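Local coordinates for Thiol:disulfide interchange protein DsbA (Neisseria meningitidis serogroup B, PDB 2ZNM) that probably acts as a disulfide oxidoreductase of the thioredoxin family, exchanging thiols and disulfides in the periplasm, at residues A[30-35]-A[72-77]; A[45-50]-A[173-178]; A[76-81]-A[85-90]; A[109-114]-A[121-126]; A[153-156]-A[160-163]. All blocks are in the same frame, centred on the assembly; numbering follows the deposited sequence.

Contact 1. Residues A[30-35]-A[72-77]; sequences FGYFCV and ARMAAA
Tyr-32 reaches from the loop after strand 24-30 to Ala-75 on helix 69-81. Its CB already points toward the helix. With chi1 at -75°, CG turns away from the carbonyl carbon, and the ring runs out to the helix. One face of the ring is covered by Phe-30, whose CE2 stands 3.9 Å above the plane over the centre of the Tyr-32 ring. Further out, Tyr-32 CE2 meets Ala-75 CB at 3.8 Å, and the backbone N of Ala-75 lies at the ring edge, in plane. The same CE2 is 4.4 Å from CG of Met-74, a selenomethionine whose side chain then leads away. At the tip, Tyr-32 OH packs 3.4 Å from Ala-75 CA. The hydroxyl also hydrogen-bonds Asn-88 OD1 on helix 84-97. Phe-30 adds a second ring to the contact: its CZ comes to 3.9 Å from Ala-75 CB. The alanine methyl is met by two aromatic side chains, one from the end of strand 24-30 and one from the loop after it. Behind them the backbone makes a type I turn from Gly-31 to Cys-34, with Cys-34 N bonded to Gly-31 O at 3.2 Å. Cys-34 SG takes a weak hydrogen bond from Gly-31 N, 3.5 Å long. Cys-34 is predicted to belong to the redox-active disulfide, which is not formed here. The contact therefore sets the start of the predicted active-site loop against the helical part of the protein. Its chemistry is almost wholly apolar, and the phenol oxygen, carried into a buried place, is satisfied by an amide from a third element.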
# COMPACT_ATOMS: atom_id res chain seq x y z
N PHE A 30 1.28 3.41 -1.59
CA PHE A 30 2.46 3.79 -0.83
C PHE A 30 3.75 3.53 -1.63
O PHE A 30 3.72 2.94 -2.71
CB PHE A 30 2.51 2.98 0.48
CG PHE A 30 3.06 1.58 0.30
CD1 PHE A 30 2.28 0.58 -0.22
CD2 PHE A 30 4.38 1.29 0.65
CE1 PHE A 30 2.78 -0.69 -0.40
CE2 PHE A 30 4.89 0.02 0.48
CZ PHE A 30 4.08 -0.97 -0.05
N GLY A 31 4.87 3.98 -1.07
CA GLY A 31 6.18 3.67 -1.59
C GLY A 31 7.11 3.34 -0.45
O GLY A 31 6.94 3.86 0.65
N TYR A 32 8.09 2.47 -0.70
CA TYR A 32 9.14 2.20 0.29
C TYR A 32 10.12 3.36 0.48
O TYR A 32 11.02 3.31 1.34
CB TYR A 32 9.90 0.93 -0.09
CG TYR A 32 9.15 -0.35 0.19
CD1 TYR A 32 8.84 -0.73 1.50
CD2 TYR A 32 8.77 -1.19 -0.85
CE1 TYR A 32 8.15 -1.91 1.76
CE2 TYR A 32 8.08 -2.38 -0.61
CZ TYR A 32 7.78 -2.73 0.70
OH TYR A 32 7.11 -3.90 0.95
N PHE A 33 9.97 4.41 -0.34
CA PHE A 33 10.75 5.63 -0.19
C PHE A 33 10.03 6.66 0.70
O PHE A 33 10.51 7.79 0.84
CB PHE A 33 11.01 6.24 -1.58
CG PHE A 33 9.79 6.26 -2.43
CD1 PHE A 33 8.75 7.14 -2.16
CD2 PHE A 33 9.66 5.36 -3.48
CE1 PHE A 33 7.60 7.12 -2.93
CE2 PHE A 33 8.53 5.35 -4.25
CZ PHE A 33 7.50 6.22 -3.98
N CYS A 34 8.88 6.27 1.27
CA CYS A 34 8.16 7.10 2.25
C CYS A 34 8.90 6.97 3.57
O CYS A 34 9.07 5.86 4.07
CB CYS A 34 6.70 6.65 2.41
SG CYS A 34 5.60 6.80 0.93
N VAL A 35 9.35 8.08 4.14
CA VAL A 35 10.22 8.03 5.31
C VAL A 35 9.44 8.10 6.62
O VAL A 35 8.77 9.10 6.93
CB VAL A 35 11.38 9.07 5.25
CG1 VAL A 35 12.30 8.96 6.49
CG2 VAL A 35 12.19 8.87 3.98
N ALA A 72 7.70 -2.58 -6.51
CA ALA A 72 6.37 -3.16 -6.48
C ALA A 72 6.38 -4.68 -6.32
O ALA A 72 5.52 -5.24 -5.62
CB ALA A 72 5.57 -2.74 -7.72
N ARG A 73 7.32 -5.34 -6.98
CA ARG A 73 7.51 -6.79 -6.85
C ARG A 73 7.94 -7.22 -5.44
O ARG A 73 7.52 -8.27 -4.95
CB ARG A 73 8.54 -7.28 -7.87
CG ARG A 73 8.62 -8.78 -7.98
CD ARG A 73 9.57 -9.19 -9.07
NE ARG A 73 9.56 -10.64 -9.23
CZ ARG A 73 10.22 -11.30 -10.17
NH1 ARG A 73 10.95 -10.66 -11.06
NH2 ARG A 73 10.14 -12.62 -10.21
N MSE A 74 8.79 -6.40 -4.80
CA MSE A 74 9.13 -6.60 -3.38
C MSE A 74 7.88 -6.51 -2.48
O MSE A 74 7.64 -7.39 -1.65
CB MSE A 74 10.20 -5.61 -2.93
CG MSE A 74 10.69 -5.82 -1.50
SE MSE A 74 11.34 -7.65 -1.14
CE MSE A 74 13.19 -7.50 -1.79
N ALA A 75 7.08 -5.46 -2.67
CA ALA A 75 5.84 -5.29 -1.90
C ALA A 75 4.92 -6.47 -2.09
O ALA A 75 4.30 -6.92 -1.15
CB ALA A 75 5.12 -3.99 -2.29
N ALA A 76 4.82 -6.97 -3.32
CA ALA A 76 3.98 -8.13 -3.58
C ALA A 76 4.54 -9.36 -2.89
O ALA A 76 3.79 -10.12 -2.32
CB ALA A 76 3.80 -8.37 -5.07
N ALA A 77 5.85 -9.55 -2.95
CA ALA A 77 6.51 -10.69 -2.29
C ALA A 77 6.22 -10.73 -0.78
O ALA A 77 5.83 -11.77 -0.25
CB ALA A 77 8.00 -10.67 -2.55

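Contact 2. Residues A[45-50]-A[173-178]; sequences LKLGKA and HTIKEL
Leu-47 on helix 42-50 and Ile-175 on helix 167-185 meet through their branched side chains. The two side chains cross at about a right angle. With chi1 at -76° and the second torsion of Leu-47 extended, both its methyls end up against the other helix. Its CD1 touches Ile-175 CD1 at 3.9 Å. Its CD2 meets the other branch, Ile-175 CG2, at 4.0 Å. At chi1 -65°, CG1 of Ile-175 is anti to the carbonyl carbon and CG2 is anti to the backbone N; CD1, at the end of the CG1 branch, and CG2 both touch the leucine. Both residues are buried, and Ile-175 also packs on Val-154 and Val-162 of the sheet. The second touch is at the surface. Lys-176 bends at its third torsion (chi3 70°) and lays its outer chain along the end of helix 42-50. Its CD and CE each come to 3.5 Å from Ala-50 O, and its NZ is 3.7 Å from that oxygen. Ala-50 CB points toward the neighbouring helix and lies 4.2 Å from Lys-176 CD. Within helix 42-50, Lys-46 O accepts from both Ala-50 N and Lys-49 N. The two helices lie on one side of the thioredoxin sheet, as in relatives of the family. The chemistry is divided: methyl packing holds the buried part, while the lysine ammonium near the carbonyl end of a helix is probably a mildly favourable charge-dipole arrangement rather than a specific bond.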
# COMPACT_ATOMS: atom_id res chain seq x y z
N LEU A 45 -1.13 1.47 10.94
CA LEU A 45 -1.24 1.03 12.33
C LEU A 45 -2.46 1.64 13.06
O LEU A 45 -3.21 0.92 13.74
CB LEU A 45 0.08 1.32 13.06
CG LEU A 45 0.48 0.71 14.42
CD1 LEU A 45 0.50 1.74 15.51
CD2 LEU A 45 -0.33 -0.49 14.84
N LYS A 46 -2.66 2.94 12.90
CA LYS A 46 -3.77 3.64 13.52
C LYS A 46 -5.12 3.19 12.94
O LYS A 46 -6.08 2.98 13.68
CB LYS A 46 -3.61 5.14 13.30
CG LYS A 46 -3.83 5.98 14.52
CD LYS A 46 -5.29 6.20 14.82
CE LYS A 46 -5.44 6.72 16.25
NZ LYS A 46 -4.90 8.09 16.42
N LEU A 47 -5.19 3.07 11.62
CA LEU A 47 -6.40 2.65 10.92
C LEU A 47 -6.79 1.23 11.30
O LEU A 47 -7.96 0.94 11.47
CB LEU A 47 -6.23 2.79 9.40
CG LEU A 47 -6.32 4.22 8.83
CD1 LEU A 47 -6.04 4.24 7.33
CD2 LEU A 47 -7.68 4.89 9.15
N GLY A 48 -5.80 0.35 11.46
CA GLY A 48 -6.05 -1.02 11.91
C GLY A 48 -6.85 -1.11 13.19
O GLY A 48 -7.62 -2.06 13.37
N LYS A 49 -6.68 -0.14 14.08
CA LYS A 49 -7.43 -0.14 15.35
C LYS A 49 -8.67 0.74 15.32
O LYS A 49 -9.65 0.42 15.98
CB LYS A 49 -6.52 0.23 16.52
CG LYS A 49 -5.22 -0.58 16.63
CD LYS A 49 -5.46 -1.97 17.21
CE LYS A 49 -4.16 -2.65 17.63
NZ LYS A 49 -3.21 -2.85 16.49
N ALA A 50 -8.64 1.83 14.55
CA ALA A 50 -9.71 2.85 14.59
C ALA A 50 -10.86 2.57 13.63
O ALA A 50 -11.99 3.04 13.84
CB ALA A 50 -9.14 4.24 14.37
N HIS A 173 -10.10 10.75 10.60
CA HIS A 173 -11.47 11.20 10.76
C HIS A 173 -12.21 11.23 9.42
O HIS A 173 -13.37 10.81 9.34
CB HIS A 173 -11.49 12.58 11.42
CG HIS A 173 -12.84 13.21 11.46
ND1 HIS A 173 -13.85 12.74 12.28
CD2 HIS A 173 -13.37 14.25 10.78
CE1 HIS A 173 -14.93 13.47 12.11
NE2 HIS A 173 -14.67 14.40 11.21
N THR A 174 -11.54 11.72 8.38
CA THR A 174 -12.10 11.76 7.03
C THR A 174 -12.32 10.35 6.49
O THR A 174 -13.38 10.05 5.94
CB THR A 174 -11.22 12.60 6.07
OG1 THR A 174 -11.30 13.98 6.44
CG2 THR A 174 -11.67 12.46 4.62
N ILE A 175 -11.33 9.48 6.67
CA ILE A 175 -11.43 8.08 6.28
C ILE A 175 -12.61 7.40 7.00
O ILE A 175 -13.41 6.72 6.35
CB ILE A 175 -10.10 7.31 6.51
CG1 ILE A 175 -9.01 7.86 5.59
CG2 ILE A 175 -10.27 5.82 6.25
CD1 ILE A 175 -7.57 7.65 6.08
N LYS A 176 -12.73 7.61 8.31
CA LYS A 176 -13.81 7.00 9.09
C LYS A 176 -15.21 7.44 8.65
O LYS A 176 -16.12 6.61 8.55
CB LYS A 176 -13.60 7.17 10.59
CG LYS A 176 -12.72 6.06 11.19
CD LYS A 176 -12.45 6.27 12.66
CE LYS A 176 -13.71 6.04 13.50
NZ LYS A 176 -13.48 6.28 14.97
N GLU A 177 -15.36 8.74 8.37
CA GLU A 177 -16.60 9.31 7.84
C GLU A 177 -16.94 8.78 6.45
O GLU A 177 -18.11 8.58 6.12
CB GLU A 177 -16.53 10.84 7.82
CG GLU A 177 -16.81 11.53 9.16
CD GLU A 177 -16.98 13.04 9.04
OE1 GLU A 177 -16.18 13.69 8.32
OE2 GLU A 177 -17.91 13.60 9.68
N LEU A 178 -15.91 8.55 5.64
CA LEU A 178 -16.06 8.00 4.29
C LEU A 178 -16.50 6.54 4.29
O LEU A 178 -17.26 6.12 3.42
CB LEU A 178 -14.76 8.15 3.50
CG LEU A 178 -14.62 9.14 2.33
CD1 LEU A 178 -15.60 10.30 2.36
CD2 LEU A 178 -13.18 9.64 2.22

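Contact 3. Residues A[76-81]-A[85-90]; sequences AAVNLS and YQANPA
Two consecutive helices, 69-81 and 84-97, are joined by a very short turn, and Val-78, before the turn, packs on Ala-87 and Asn-88 after it. They belong to the helical part that DsbA-like proteins carry within the thioredoxin fold. Val-78 is the centre of the contact, with its CB pointing toward the second helix. Its CG1 lies opposite the backbone N (chi1 174°) and reaches the amide of Asn-88. There Val-78 CG1 is 3.5 Å from Asn-88 OD1 and 3.8 Å from each of Asn-88 CG and Asn-88 ND2. The methyl lies against the amide, nearest its oxygen. The two side chains cross obliquely. The other branch, Val-78 CG2, lies 4.4 Å from Ala-87 CB, a loose apolar touch. Here the backbones come nearest, with the CA atoms of Val-78 and Ala-87 6.8 Å apart. Asn-88 OD1 is not left to the valine alone, since it is the hydrogen-bond partner of Tyr-32 OH. That bond is consistent with the amide oxygen being held in this place, and Val-78 itself also packs on Tyr-32. Next to Asn-88, helix 84-97 is kinked: the N atoms of Pro-89 and Ala-90 make no bond to the turn before, and proline has no N-H to give. Helix 69-81 keeps its regular bonds, such as Leu-80 N to Ala-76 O at 2.9 Å. The whole is a pair of successive helices joined by a short turn, in the helical insertion typical of the DsbA fold.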
# COMPACT_ATOMS: atom_id res chain seq x y z
N ALA A 76 4.82 -6.97 -3.32
CA ALA A 76 3.98 -8.13 -3.58
C ALA A 76 4.54 -9.36 -2.89
O ALA A 76 3.79 -10.12 -2.32
CB ALA A 76 3.80 -8.37 -5.07
N ALA A 77 5.85 -9.55 -2.95
CA ALA A 77 6.51 -10.69 -2.29
C ALA A 77 6.22 -10.73 -0.78
O ALA A 77 5.83 -11.77 -0.25
CB ALA A 77 8.00 -10.67 -2.55
N VAL A 78 6.42 -9.59 -0.11
CA VAL A 78 6.19 -9.42 1.32
C VAL A 78 4.74 -9.77 1.71
O VAL A 78 4.51 -10.60 2.60
CB VAL A 78 6.53 -7.99 1.77
CG1 VAL A 78 6.16 -7.77 3.21
CG2 VAL A 78 8.04 -7.69 1.57
N ASN A 79 3.79 -9.13 1.04
CA ASN A 79 2.37 -9.40 1.25
C ASN A 79 2.05 -10.87 1.05
O ASN A 79 1.40 -11.49 1.90
CB ASN A 79 1.49 -8.52 0.34
CG ASN A 79 -0.00 -8.76 0.57
OD1 ASN A 79 -0.43 -9.09 1.67
ND2 ASN A 79 -0.80 -8.59 -0.49
N LEU A 80 2.50 -11.44 -0.07
CA LEU A 80 2.14 -12.82 -0.42
C LEU A 80 2.85 -13.87 0.42
O LEU A 80 2.33 -14.97 0.60
CB LEU A 80 2.37 -13.09 -1.91
CG LEU A 80 1.47 -12.31 -2.88
CD1 LEU A 80 1.81 -12.72 -4.29
CD2 LEU A 80 -0.04 -12.50 -2.60
N SER A 81 4.03 -13.55 0.93
CA SER A 81 4.76 -14.47 1.81
C SER A 81 4.17 -14.48 3.23
O SER A 81 4.46 -15.37 4.02
CB SER A 81 6.25 -14.12 1.84
OG SER A 81 6.46 -12.76 2.23
N TYR A 85 5.08 -7.83 8.84
CA TYR A 85 5.66 -7.26 10.07
C TYR A 85 7.07 -7.71 10.36
O TYR A 85 7.79 -7.05 11.11
CB TYR A 85 4.74 -7.51 11.28
CG TYR A 85 3.31 -7.16 10.97
CD1 TYR A 85 2.96 -5.87 10.59
CD2 TYR A 85 2.31 -8.14 11.01
CE1 TYR A 85 1.65 -5.55 10.28
CE2 TYR A 85 1.00 -7.83 10.70
CZ TYR A 85 0.68 -6.54 10.34
OH TYR A 85 -0.62 -6.22 10.04
N GLN A 86 7.48 -8.83 9.77
CA GLN A 86 8.83 -9.36 9.97
C GLN A 86 9.80 -8.75 8.95
O GLN A 86 10.99 -8.65 9.22
CB GLN A 86 8.85 -10.89 9.83
CG GLN A 86 8.13 -11.68 10.94
CD GLN A 86 6.60 -11.60 10.87
OE1 GLN A 86 5.92 -11.71 11.89
NE2 GLN A 86 6.07 -11.43 9.66
N ALA A 87 9.28 -8.34 7.79
CA ALA A 87 10.11 -7.97 6.65
C ALA A 87 10.06 -6.51 6.22
O ALA A 87 11.09 -5.96 5.83
CB ALA A 87 9.82 -8.88 5.45
N ASN A 88 8.89 -5.89 6.28
CA ASN A 88 8.76 -4.51 5.78
C ASN A 88 9.71 -3.52 6.44
O ASN A 88 10.28 -2.67 5.75
CB ASN A 88 7.32 -3.99 5.90
CG ASN A 88 6.47 -4.33 4.71
OD1 ASN A 88 6.94 -4.40 3.58
ND2 ASN A 88 5.19 -4.50 4.96
N PRO A 89 9.89 -3.61 7.78
CA PRO A 89 10.82 -2.66 8.40
C PRO A 89 12.22 -2.67 7.76
O PRO A 89 12.75 -1.60 7.43
CB PRO A 89 10.87 -3.12 9.88
CG PRO A 89 9.53 -3.76 10.11
CD PRO A 89 9.26 -4.49 8.79
N ALA A 90 12.77 -3.88 7.57
CA ALA A 90 14.03 -4.09 6.85
C ALA A 90 13.98 -3.67 5.37
O ALA A 90 15.00 -3.30 4.80
CB ALA A 90 14.47 -5.56 6.97

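Contact 4. Residues A[109-114]-A[121-126]; sequences GKWALS and KKLMRA
Met-124, a selenomethionine, reaches across from helix 120-127 to the side of helix 105-113. Its chain bends at its second and third torsions (chi2 -50°, chi3 104°), bringing both CG and CE against the methyl of Ala-112. Ala-112 CB is 3.6 Å from Met-124 CE and 3.7 Å from Met-124 CG. The selenium at the bend lies 3.8 Å from Gly-109 CA, where there is no side chain to meet it. Leu-113 takes the outer edge of the contact, one methyl to each partner. Its CD2 meets Met-124 CG at 4.0 Å. Its CD1 packs on the aliphatic chain of Lys-121, 3.6 Å from CG and 3.8 Å from CE of that lysine. The lysine chain is extended beyond CG and crosses the leucine at about a right angle. On the inner side, Trp-111 brings CZ3 to 4.4 Å from Leu-123 CD2. The contact across the helices is wholly by packing. Near the end of the first helix, Ser-114 OG gives its proton to Trp-111 O. The axes of the two short segments run roughly antiparallel, at 149°, with a closest approach of 9.1 Å. On its inner side the pair rests on other helices: Trp-111 packs against Ala-90, Val-91 and Ala-94 of helix 84-97 and on Met-74 of helix 69-81, and Leu-123 lies on Ala-77 and Ser-81 of helix 69-81.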
# COMPACT_ATOMS: atom_id res chain seq x y z
N GLY A 109 17.44 -10.66 -4.05
CA GLY A 109 17.72 -12.03 -3.61
C GLY A 109 18.91 -12.16 -2.69
O GLY A 109 18.82 -12.76 -1.62
N LYS A 110 20.05 -11.60 -3.09
CA LYS A 110 21.24 -11.61 -2.25
C LYS A 110 20.98 -10.88 -0.92
O LYS A 110 21.42 -11.35 0.13
CB LYS A 110 22.46 -11.01 -2.97
CG LYS A 110 22.97 -11.88 -4.12
CD LYS A 110 24.49 -11.76 -4.29
CE LYS A 110 25.03 -12.89 -5.17
NZ LYS A 110 26.50 -13.07 -4.99
N TRP A 111 20.27 -9.76 -0.98
CA TRP A 111 19.89 -9.02 0.22
C TRP A 111 19.01 -9.85 1.17
O TRP A 111 19.28 -9.92 2.37
CB TRP A 111 19.19 -7.70 -0.14
CG TRP A 111 18.53 -7.03 1.04
CD1 TRP A 111 19.14 -6.22 1.96
CD2 TRP A 111 17.15 -7.10 1.42
NE1 TRP A 111 18.22 -5.79 2.89
CE2 TRP A 111 16.99 -6.31 2.58
CE3 TRP A 111 16.02 -7.76 0.89
CZ2 TRP A 111 15.76 -6.16 3.21
CZ3 TRP A 111 14.81 -7.61 1.52
CH2 TRP A 111 14.69 -6.81 2.67
N ALA A 112 17.96 -10.47 0.62
CA ALA A 112 16.99 -11.23 1.40
C ALA A 112 17.63 -12.37 2.18
O ALA A 112 17.32 -12.57 3.36
CB ALA A 112 15.88 -11.76 0.51
N LEU A 113 18.53 -13.10 1.53
CA LEU A 113 19.18 -14.26 2.12
C LEU A 113 20.15 -13.91 3.27
O LEU A 113 20.32 -14.71 4.20
CB LEU A 113 19.89 -15.09 1.03
CG LEU A 113 19.14 -16.18 0.23
CD1 LEU A 113 18.83 -17.39 1.11
CD2 LEU A 113 17.88 -15.69 -0.46
N SER A 114 20.75 -12.72 3.22
CA SER A 114 21.65 -12.24 4.27
C SER A 114 20.94 -11.64 5.50
O SER A 114 21.59 -11.31 6.50
CB SER A 114 22.62 -11.20 3.68
OG SER A 114 21.93 -10.02 3.29
N LYS A 121 14.44 -16.84 2.54
CA LYS A 121 14.12 -17.91 1.59
C LYS A 121 12.62 -17.96 1.29
O LYS A 121 12.23 -18.12 0.14
CB LYS A 121 14.60 -19.26 2.12
CG LYS A 121 16.07 -19.54 1.84
CD LYS A 121 16.60 -20.76 2.58
CE LYS A 121 18.10 -20.90 2.40
NZ LYS A 121 18.76 -21.80 3.39
N LYS A 122 11.79 -17.82 2.33
CA LYS A 122 10.33 -17.77 2.17
C LYS A 122 9.88 -16.54 1.38
O LYS A 122 8.99 -16.62 0.54
CB LYS A 122 9.62 -17.83 3.52
CG LYS A 122 8.10 -17.72 3.41
CD LYS A 122 7.40 -17.98 4.72
CE LYS A 122 5.98 -18.47 4.47
NZ LYS A 122 5.93 -19.79 3.74
N LEU A 123 10.51 -15.41 1.67
CA LEU A 123 10.25 -14.18 0.96
C LEU A 123 10.58 -14.27 -0.52
O LEU A 123 9.86 -13.73 -1.36
CB LEU A 123 11.06 -13.04 1.58
CG LEU A 123 10.80 -11.63 1.04
CD1 LEU A 123 9.31 -11.32 1.10
CD2 LEU A 123 11.60 -10.60 1.80
N MSE A 124 11.69 -14.94 -0.84
CA MSE A 124 12.15 -15.05 -2.21
C MSE A 124 11.36 -16.08 -3.03
O MSE A 124 11.23 -15.93 -4.24
CB MSE A 124 13.66 -15.34 -2.25
CG MSE A 124 14.51 -14.11 -1.96
SE MSE A 124 14.00 -12.53 -3.04
CE MSE A 124 13.03 -11.47 -1.73
N ARG A 125 10.83 -17.09 -2.34
CA ARG A 125 9.90 -18.06 -2.92
C ARG A 125 8.65 -17.34 -3.41
O ARG A 125 8.16 -17.61 -4.50
CB ARG A 125 9.54 -19.10 -1.86
CG ARG A 125 9.74 -20.53 -2.29
CD ARG A 125 10.34 -21.37 -1.16
NE ARG A 125 9.58 -21.27 0.09
CZ ARG A 125 10.10 -21.40 1.31
NH1 ARG A 125 11.40 -21.63 1.48
NH2 ARG A 125 9.32 -21.29 2.37
N ALA A 126 8.13 -16.40 -2.61
CA ALA A 126 6.99 -15.59 -3.01
C ALA A 126 7.36 -14.60 -4.11
O ALA A 126 6.53 -14.25 -4.96
CB ALA A 126 6.42 -14.84 -1.81

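Contact 5. Residues A[153-156]-A[160-163]; sequences TVIV and YRVI
Val-154, Val-156, Tyr-160 and Val-162 join the two strands by three backbone hydrogen bonds. Val-156 and Tyr-160 form a hydrogen-bonded antiparallel pair. Val-156 N gives to Tyr-160 O at 2.8 Å, and Tyr-160 N returns a longer bond to Val-156 O at 3.2 Å. Further along, Val-162 N gives to Val-154 O at 2.9 Å in a nearly straight bond (171° at the hydrogen). Between them Ile-155 and Arg-161 make a non-hydrogen-bonded pair. Their CA atoms still contribute: Ile-155 CA lies 3.3 Å from Tyr-160 O and Arg-161 CA 3.4 Å from Val-154 O, both as CA-H...O contacts. Backbone bonds on the outer edges go to the flanking strands. Ile-155 and Thr-153 bond to strand 24-30, and Arg-161 bonds to Leu-10 of strand 9-11. Val-154 and Val-162 run alongside each other in the same direction, with Val-154 CB 3.9 Å from Val-162 CG2. Arg-161 is extended from CG to NE and hands its guanidinium to other parts of the chain, NH2 being hydrogen-bonded to Arg-147 O. Tyr-160 OH is hydrogen-bonded to Glu-185 OE2 on helix 167-185. That helix also packs on Val-156 and Val-162. This is a short beta hairpin with both outer edges taken by further strands, as expected of the antiparallel strand pair that precedes the last helix of a thioredoxin fold.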
# COMPACT_ATOMS: atom_id res chain seq x y z
N THR A 153 -1.72 7.88 -0.95
CA THR A 153 -3.07 8.24 -1.34
C THR A 153 -4.03 7.15 -0.87
O THR A 153 -3.76 5.96 -1.05
CB THR A 153 -3.25 8.60 -2.85
OG1 THR A 153 -2.85 7.50 -3.67
CG2 THR A 153 -2.42 9.82 -3.21
N VAL A 154 -5.11 7.59 -0.23
CA VAL A 154 -6.10 6.68 0.34
C VAL A 154 -7.41 6.73 -0.45
O VAL A 154 -7.99 7.80 -0.65
CB VAL A 154 -6.35 6.95 1.86
CG1 VAL A 154 -7.46 6.06 2.40
CG2 VAL A 154 -5.06 6.74 2.66
N ILE A 155 -7.86 5.56 -0.89
CA ILE A 155 -9.16 5.40 -1.54
C ILE A 155 -10.08 4.48 -0.72
O ILE A 155 -9.68 3.38 -0.30
CB ILE A 155 -8.98 4.92 -2.99
CG1 ILE A 155 -8.03 5.90 -3.70
CG2 ILE A 155 -10.33 4.85 -3.69
CD1 ILE A 155 -7.39 5.40 -4.96
N VAL A 156 -11.31 4.94 -0.49
CA VAL A 156 -12.28 4.25 0.36
C VAL A 156 -13.45 3.68 -0.45
O VAL A 156 -14.07 4.39 -1.26
CB VAL A 156 -12.85 5.19 1.46
CG1 VAL A 156 -13.79 4.42 2.41
CG2 VAL A 156 -11.73 5.88 2.24
N TYR A 160 -13.86 6.90 -3.29
CA TYR A 160 -13.57 8.21 -2.72
C TYR A 160 -12.13 8.33 -2.28
O TYR A 160 -11.64 7.52 -1.49
CB TYR A 160 -14.53 8.54 -1.57
CG TYR A 160 -15.98 8.52 -1.96
CD1 TYR A 160 -16.54 9.55 -2.72
CD2 TYR A 160 -16.81 7.47 -1.55
CE1 TYR A 160 -17.89 9.54 -3.07
CE2 TYR A 160 -18.17 7.45 -1.89
CZ TYR A 160 -18.69 8.49 -2.65
OH TYR A 160 -20.01 8.48 -3.00
N ARG A 161 -11.49 9.37 -2.80
CA ARG A 161 -10.07 9.63 -2.60
C ARG A 161 -9.94 10.71 -1.54
O ARG A 161 -10.53 11.79 -1.67
CB ARG A 161 -9.46 10.11 -3.91
CG ARG A 161 -7.96 10.34 -3.93
CD ARG A 161 -7.61 10.85 -5.32
NE ARG A 161 -6.24 10.55 -5.72
CZ ARG A 161 -5.87 10.28 -6.97
NH1 ARG A 161 -6.78 10.25 -7.94
NH2 ARG A 161 -4.61 10.01 -7.25
N VAL A 162 -9.20 10.41 -0.48
CA VAL A 162 -9.01 11.35 0.61
C VAL A 162 -8.21 12.57 0.14
O VAL A 162 -7.26 12.44 -0.64
CB VAL A 162 -8.29 10.68 1.80
CG1 VAL A 162 -7.93 11.70 2.87
CG2 VAL A 162 -9.15 9.57 2.38
N ILE A 163 -8.62 13.74 0.61
CA ILE A 163 -7.79 14.94 0.54
C ILE A 163 -7.24 15.20 1.94
O ILE A 163 -8.00 15.41 2.88
CB ILE A 163 -8.58 16.19 0.06
CG1 ILE A 163 -9.17 15.95 -1.34
CG2 ILE A 163 -7.69 17.44 0.09
CD1 ILE A 163 -10.02 17.10 -1.87

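Contacts 3 and 4 lie in the helical part, with centres about 11 Å apart, and touch. Contact 1 shares helix 69-81 with contact 3, centres about 9 Å apart, and joins this group to the end of strand 24-30 and the predicted redox loop. On the side of the chain's centre opposite contact 4, contacts 2 and 5 are about 12 Å apart between centres; Ile-175 and Leu-178 of helix 167-185 pack on the hairpin. Contacts 4 and 5 are about 33 Å apart between centres. Along the chain, the segments of contacts 1 and 2 alternate, and contact 2 encloses contacts 3, 4 and 5. The helical insertion and the thioredoxin part thus meet near the predicted redox site.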